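Local coordinates for LRR receptor-like serine/threonine-protein kinase RGI3 (Arabidopsis thaliana, PDB 5HZ0), which acts as a cell-surface receptor for RGF peptide hormones, which maintain the root stem cell niche, and pairs with SERK co-receptors once the peptide is bound, at residues A[556-561]-A[580-585]; A[594-599]-A[620-625]. The protein carries 5 engineered substitutions. One frame throughout, in Å; residues are numbered along the deposited sequence.

Contact 1 (A[556-561]-A[580-585]); sequences GEIPSR and GNLNVL
I558 drops its side chain onto three apolar residues of 580-585, and that cluster is the dense part of this contact. CG1 stands anti to the carbonyl carbon (chi1 -70°) and the chain runs on extended, which delivers CD1 to two leucine methyls at once: CD2 of L582 lies 3.7 Å from I558 CD1, and L585 CD2 meets the same methyl at the same distance, the L585 side chain crossing that of I558 at about a right angle. The other branch, I558 CG2, packs on V584 CG1 at 3.6 Å and also touches CD1 of L585. I558, L582 and L585 are all buried, and the I558 side chain also touches F601, farther along the chain.

V584 marks the passage to the looser side. Its CG1 faces the isoleucine, while CG2, anti to the backbone N, turns to the main chain and rests near the carbonyl oxygens of P559 and S560. At the opposite end of the segments the exposed E557 lies across the backbone of G580, its OE2 3.5 Å from G580 CA; no polar bond joins the two segments. The coils are also linked by backbone bonds just beside the contact, G556 with T579 and G580 with S602.

Successive coils of a leucine-rich repeat solenoid stack in this way: the isoleucine of a G-E-I-P sequence, common in plant LRRs, points inward and meets the next coil, where G-N-L-N takes the place of G-E-I-P and V584 and L585 follow it, in the ectodomain of the receptor.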
loop_
_atom_site.group_PDB
_atom_site.type_symbol
_atom_site.label_atom_id
_atom_site.label_comp_id
_atom_site.label_asym_id
_atom_site.label_seq_id
_atom_site.Cartn_x
_atom_site.Cartn_y
_atom_site.Cartn_z
ATOM N N GLY A 556 49.687 2.954 1.140
ATOM C CA GLY A 556 49.866 4.127 0.308
ATOM C C GLY A 556 49.043 5.288 0.825
ATOM O O GLY A 556 48.669 5.322 2.000
ATOM N N GLU A 557 48.743 6.233 -0.056
ATOM C CA GLU A 557 48.044 7.450 0.329
ATOM C C GLU A 557 46.662 7.519 -0.299
ATOM O O GLU A 557 46.388 6.856 -1.301
ATOM C CB GLU A 557 48.863 8.693 -0.067
ATOM C CG GLU A 557 50.202 8.805 0.658
ATOM C CD GLU A 557 50.982 10.053 0.281
ATOM O OE1 GLU A 557 50.640 10.694 -0.737
ATOM O OE2 GLU A 557 51.941 10.394 1.008
ATOM N N ILE A 558 45.785 8.299 0.311
ATOM C CA ILE A 558 44.496 8.582 -0.293
ATOM C C ILE A 558 44.727 9.223 -1.655
ATOM O O ILE A 558 45.326 10.279 -1.750
ATOM C CB ILE A 558 43.648 9.512 0.601
ATOM C CG1 ILE A 558 43.203 8.768 1.863
ATOM C CG2 ILE A 558 42.434 10.003 -0.142
ATOM C CD1 ILE A 558 42.440 9.621 2.827
ATOM N N PRO A 559 44.269 8.560 -2.722
ATOM C CA PRO A 559 44.474 9.059 -4.089
ATOM C C PRO A 559 43.929 10.475 -4.304
ATOM O O PRO A 559 42.843 10.802 -3.817
ATOM C CB PRO A 559 43.711 8.048 -4.951
ATOM C CG PRO A 559 42.819 7.309 -3.997
ATOM C CD PRO A 559 43.536 7.282 -2.701
ATOM N N SER A 560 44.690 11.299 -5.025
ATOM C CA SER A 560 44.318 12.686 -5.281
ATOM C C SER A 560 42.969 12.788 -5.982
ATOM O O SER A 560 42.195 13.725 -5.748
ATOM C CB SER A 560 45.411 13.406 -6.087
ATOM O OG SER A 560 45.536 12.886 -7.405
ATOM N N ARG A 561 42.667 11.796 -6.808
ATOM C CA ARG A 561 41.378 11.763 -7.495
ATOM C C ARG A 561 40.200 11.790 -6.520
ATOM O O ARG A 561 39.093 12.155 -6.902
ATOM C CB ARG A 561 41.280 10.542 -8.409
ATOM C CG ARG A 561 40.142 10.618 -9.420
ATOM C CD ARG A 561 40.516 11.494 -10.603
ATOM N NE ARG A 561 41.728 10.999 -11.251
ATOM C CZ ARG A 561 41.953 11.045 -12.561
ATOM N NH1 ARG A 561 41.047 11.563 -13.379
ATOM N NH2 ARG A 561 43.086 10.566 -13.056
ATOM N N GLY A 580 50.424 9.412 4.651
ATOM C CA GLY A 580 50.385 10.748 4.097
ATOM C C GLY A 580 49.367 11.558 4.853
ATOM O O GLY A 580 48.959 11.169 5.935
ATOM N N ASN A 581 48.957 12.684 4.287
ATOM C CA ASN A 581 47.990 13.550 4.938
ATOM C C ASN A 581 46.609 13.526 4.298
ATOM O O ASN A 581 46.350 12.742 3.394
ATOM C CB ASN A 581 48.527 14.978 5.069
ATOM C CG ASN A 581 48.687 15.674 3.734
ATOM O OD1 ASN A 581 47.702 15.989 3.075
ATOM N ND2 ASN A 581 49.932 15.949 3.345
ATOM N N LEU A 582 45.708 14.350 4.816
ATOM C CA LEU A 582 44.322 14.390 4.350
ATOM C C LEU A 582 43.960 15.510 3.382
ATOM O O LEU A 582 42.786 15.700 3.088
ATOM C CB LEU A 582 43.356 14.370 5.536
ATOM C CG LEU A 582 43.586 13.150 6.429
ATOM C CD1 LEU A 582 42.662 13.175 7.627
ATOM C CD2 LEU A 582 43.433 11.834 5.631
ATOM N N ASN A 583 44.946 16.279 2.932
ATOM C CA ASN A 583 44.686 17.512 2.177
ATOM C C ASN A 583 43.725 17.365 1.011
ATOM O O ASN A 583 42.938 18.267 0.728
ATOM C CB ASN A 583 45.999 18.169 1.727
ATOM C CG ASN A 583 46.826 18.676 2.908
ATOM O OD1 ASN A 583 46.301 18.856 4.016
ATOM N ND2 ASN A 583 48.120 18.893 2.682
ATOM N N VAL A 584 43.779 16.210 0.359
ATOM C CA VAL A 584 42.899 15.894 -0.756
ATOM C C VAL A 584 41.414 15.912 -0.342
ATOM O O VAL A 584 40.534 16.177 -1.158
ATOM C CB VAL A 584 43.295 14.538 -1.372
ATOM C CG1 VAL A 584 43.364 13.481 -0.293
ATOM C CG2 VAL A 584 42.330 14.127 -2.481
ATOM N N LEU A 585 41.143 15.673 0.936
ATOM C CA LEU A 585 39.764 15.653 1.431
ATOM C C LEU A 585 39.186 17.025 1.818
ATOM O O LEU A 585 37.969 17.151 1.999
ATOM C CB LEU A 585 39.650 14.714 2.638
ATOM C CG LEU A 585 39.425 13.210 2.472
ATOM C CD1 LEU A 585 39.858 12.705 1.100
ATOM C CD2 LEU A 585 40.164 12.465 3.579
#

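Contact 2 (A[594-599]-A[620-625]); sequences LNISYN and ASNRGL. With NAG (2-acetamido-2-deoxy-beta-D-glucopyranose), chain E.
S621 and N622 grip the turn 596-599 with one polar side chain each. The CB of S621 sits over the centre of the Y598 ring, 3.7 Å from the centroid and 8° off the normal, a CH-pi contact; H575 also stacks with this ring. One bond further, S621 OG stands between its own backbone N and carbonyl carbon (chi1 56°), where it accepts the N-H of Y598 at 2.8 Å in a nearly straight bond of 174°. The same OG touches S597 CB and is hydrogen-bonded to the carbonyl oxygen of D618.

N622 works next to it. Its ND2 donates to I596 O at 3.2 Å; the acceptor lies in the plane of the N622 amide, whereas ND2 stands well above the carbonyl plane of I596. A second bond from ND2 goes to D618 O, and OD1 receives a weak one from the F601 N-H. The backbone adds a CA-H...O contact, N622 CA to N599 O at 3.2 Å. Beside these polar groups, I596 and L625 reach tip to tip, CD1 to CD1 at 3.8 Å.

Within the turn, N595 OD1 accepts from both S597 N, forming an Asx turn, and S597 OG, the latter on a lone pair. The opposite branch, N595 ND2, is bonded to C1 of N-acetylglucosamine at 1.4 Å, the N-linked glycan of the N-X-S sequon N595-I596-S597. With OD1 held by two donors and ND2 tied to the sugar, the asparagine amide probably has little freedom to rotate, while the bonds from S621 and N622 fasten the C-terminal segment to main-chain groups of the turn after strand 593-595, the last of the long parallel series.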
loop_
_atom_site.group_PDB
_atom_site.type_symbol
_atom_site.label_atom_id
_atom_site.label_comp_id
_atom_site.label_asym_id
_atom_site.label_seq_id
_atom_site.Cartn_x
_atom_site.Cartn_y
_atom_site.Cartn_z
ATOM N N LEU A 594 33.302 11.168 8.436
ATOM C CA LEU A 594 34.640 10.782 8.007
ATOM C C LEU A 594 35.274 9.945 9.097
ATOM O O LEU A 594 35.372 10.407 10.221
ATOM C CB LEU A 594 35.504 12.023 7.763
ATOM C CG LEU A 594 36.962 11.717 7.396
ATOM C CD1 LEU A 594 37.022 10.781 6.197
ATOM C CD2 LEU A 594 37.779 12.994 7.125
ATOM N N ASN A 595 35.671 8.713 8.789
ATOM C CA ASN A 595 36.398 7.912 9.761
ATOM C C ASN A 595 37.774 7.528 9.192
ATOM O O ASN A 595 37.873 6.696 8.273
ATOM C CB ASN A 595 35.567 6.686 10.147
ATOM C CG ASN A 595 36.103 5.963 11.369
ATOM O OD1 ASN A 595 37.274 6.122 11.715
ATOM N ND2 ASN A 595 35.259 5.138 12.028
ATOM N N ILE A 596 38.812 8.200 9.712
ATOM C CA ILE A 596 40.227 7.963 9.377
ATOM C C ILE A 596 41.082 7.226 10.430
ATOM O O ILE A 596 42.298 7.117 10.279
ATOM C CB ILE A 596 40.950 9.242 8.876
ATOM C CG1 ILE A 596 40.707 10.438 9.820
ATOM C CG2 ILE A 596 40.501 9.598 7.466
ATOM C CD1 ILE A 596 41.297 10.308 11.187
ATOM N N SER A 597 40.453 6.790 11.510
ATOM C CA SER A 597 41.151 6.238 12.665
ATOM C C SER A 597 41.885 4.931 12.394
ATOM O O SER A 597 41.630 4.254 11.409
ATOM C CB SER A 597 40.173 6.039 13.821
ATOM O OG SER A 597 39.366 4.895 13.614
ATOM N N TYR A 598 42.816 4.597 13.273
ATOM C CA TYR A 598 43.667 3.416 13.128
ATOM C C TYR A 598 44.306 3.303 11.750
ATOM O O TYR A 598 44.168 2.305 11.065
ATOM C CB TYR A 598 42.941 2.141 13.549
ATOM C CG TYR A 598 42.480 2.196 14.984
ATOM C CD1 TYR A 598 43.306 1.763 16.026
ATOM C CD2 TYR A 598 41.228 2.721 15.307
ATOM C CE1 TYR A 598 42.881 1.836 17.356
ATOM C CE2 TYR A 598 40.799 2.796 16.615
ATOM C CZ TYR A 598 41.627 2.348 17.634
ATOM O OH TYR A 598 41.187 2.428 18.934
ATOM N N ASN A 599 44.985 4.368 11.350
ATOM C CA ASN A 599 45.804 4.354 10.160
ATOM C C ASN A 599 47.167 4.920 10.515
ATOM O O ASN A 599 47.457 5.180 11.682
ATOM C CB ASN A 599 45.157 5.153 9.019
ATOM C CG ASN A 599 44.223 4.303 8.151
ATOM O OD1 ASN A 599 44.675 3.426 7.409
ATOM N ND2 ASN A 599 42.920 4.585 8.220
ATOM N N ALA A 620 44.347 10.207 17.614
ATOM C CA ALA A 620 45.317 9.602 18.520
ATOM C C ALA A 620 45.750 8.201 18.059
ATOM O O ALA A 620 46.823 7.719 18.443
ATOM C CB ALA A 620 44.764 9.575 19.945
ATOM N N SER A 621 44.924 7.566 17.222
ATOM C CA SER A 621 45.235 6.241 16.681
ATOM C C SER A 621 46.059 6.289 15.395
ATOM O O SER A 621 46.412 5.251 14.840
ATOM C CB SER A 621 43.958 5.414 16.454
ATOM O OG SER A 621 43.054 6.095 15.602
ATOM N N ASN A 622 46.337 7.493 14.914
ATOM C CA ASN A 622 47.180 7.677 13.739
ATOM C C ASN A 622 48.662 7.923 14.071
ATOM O O ASN A 622 49.107 7.671 15.181
ATOM C CB ASN A 622 46.615 8.762 12.818
ATOM C CG ASN A 622 45.475 8.261 11.969
ATOM O OD1 ASN A 622 45.692 7.654 10.915
ATOM N ND2 ASN A 622 44.247 8.513 12.417
ATOM N N ARG A 623 49.433 8.372 13.089
ATOM C CA ARG A 623 50.863 8.540 13.277
ATOM C C ARG A 623 51.252 9.960 13.709
ATOM O O ARG A 623 51.889 10.139 14.732
ATOM C CB ARG A 623 51.610 8.130 12.006
ATOM C CG ARG A 623 53.106 8.197 12.121
ATOM C CD ARG A 623 53.757 7.915 10.788
ATOM N NE ARG A 623 53.550 6.541 10.333
ATOM C CZ ARG A 623 53.860 6.113 9.108
ATOM N NH1 ARG A 623 54.382 6.956 8.218
ATOM N NH2 ARG A 623 53.642 4.848 8.765
ATOM N N GLY A 624 50.991 10.929 12.845
ATOM C CA GLY A 624 51.139 12.356 13.108
ATOM C C GLY A 624 49.988 13.353 13.032
ATOM O O GLY A 624 50.259 14.481 12.652
ATOM N N LEU A 625 48.726 12.969 13.205
ATOM C CA LEU A 625 47.633 13.907 12.884
ATOM C C LEU A 625 47.367 14.964 13.945
ATOM O O LEU A 625 47.311 14.653 15.133
ATOM C CB LEU A 625 46.322 13.167 12.575
ATOM C CG LEU A 625 46.163 12.521 11.198
ATOM C CD1 LEU A 625 44.786 11.898 11.071
ATOM C CD2 LEU A 625 46.386 13.546 10.101
HETATM C C1 NAG E . 33.894 5.060 11.558
HETATM C C2 NAG E . 33.369 3.740 12.140
HETATM C C3 NAG E . 31.856 3.560 11.974
HETATM C C4 NAG E . 31.086 4.822 12.347
HETATM C C5 NAG E . 31.727 6.033 11.668
HETATM C C6 NAG E . 31.091 7.350 12.086
HETATM C C7 NAG E . 34.459 1.566 12.239
HETATM C C8 NAG E . 35.259 0.530 11.501
HETATM N N2 NAG E . 34.075 2.624 11.534
HETATM O O3 NAG E . 31.434 2.556 12.854
HETATM O O4 NAG E . 29.708 4.657 12.049
HETATM O O5 NAG E . 33.093 6.113 12.032
HETATM O O6 NAG E . 31.365 7.585 13.454
HETATM O O7 NAG E . 34.157 1.422 13.423
#

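In the fold
Contacts 1 and 2 follow one another along the chain, the first closing before the second opens, and their centres lie about 13 Å apart at the C-terminal end of the LRR ectodomain, about 47 and 46 Å from the centre of the chain. Contact 1 joins the loops after strands 546-548 and 570-572; contact 2 runs from strand 593-595, the outermost of the long parallel series, to the segment entering strand 624-627. They meet in the hydrophobic interior, where L582 CD1 packs against both I596 and L625. Coil-to-coil stacking thus passes into a closing segment at the end of the solenoid, where helices 609-613 and 616-620 lead from the 594-599 side to S621.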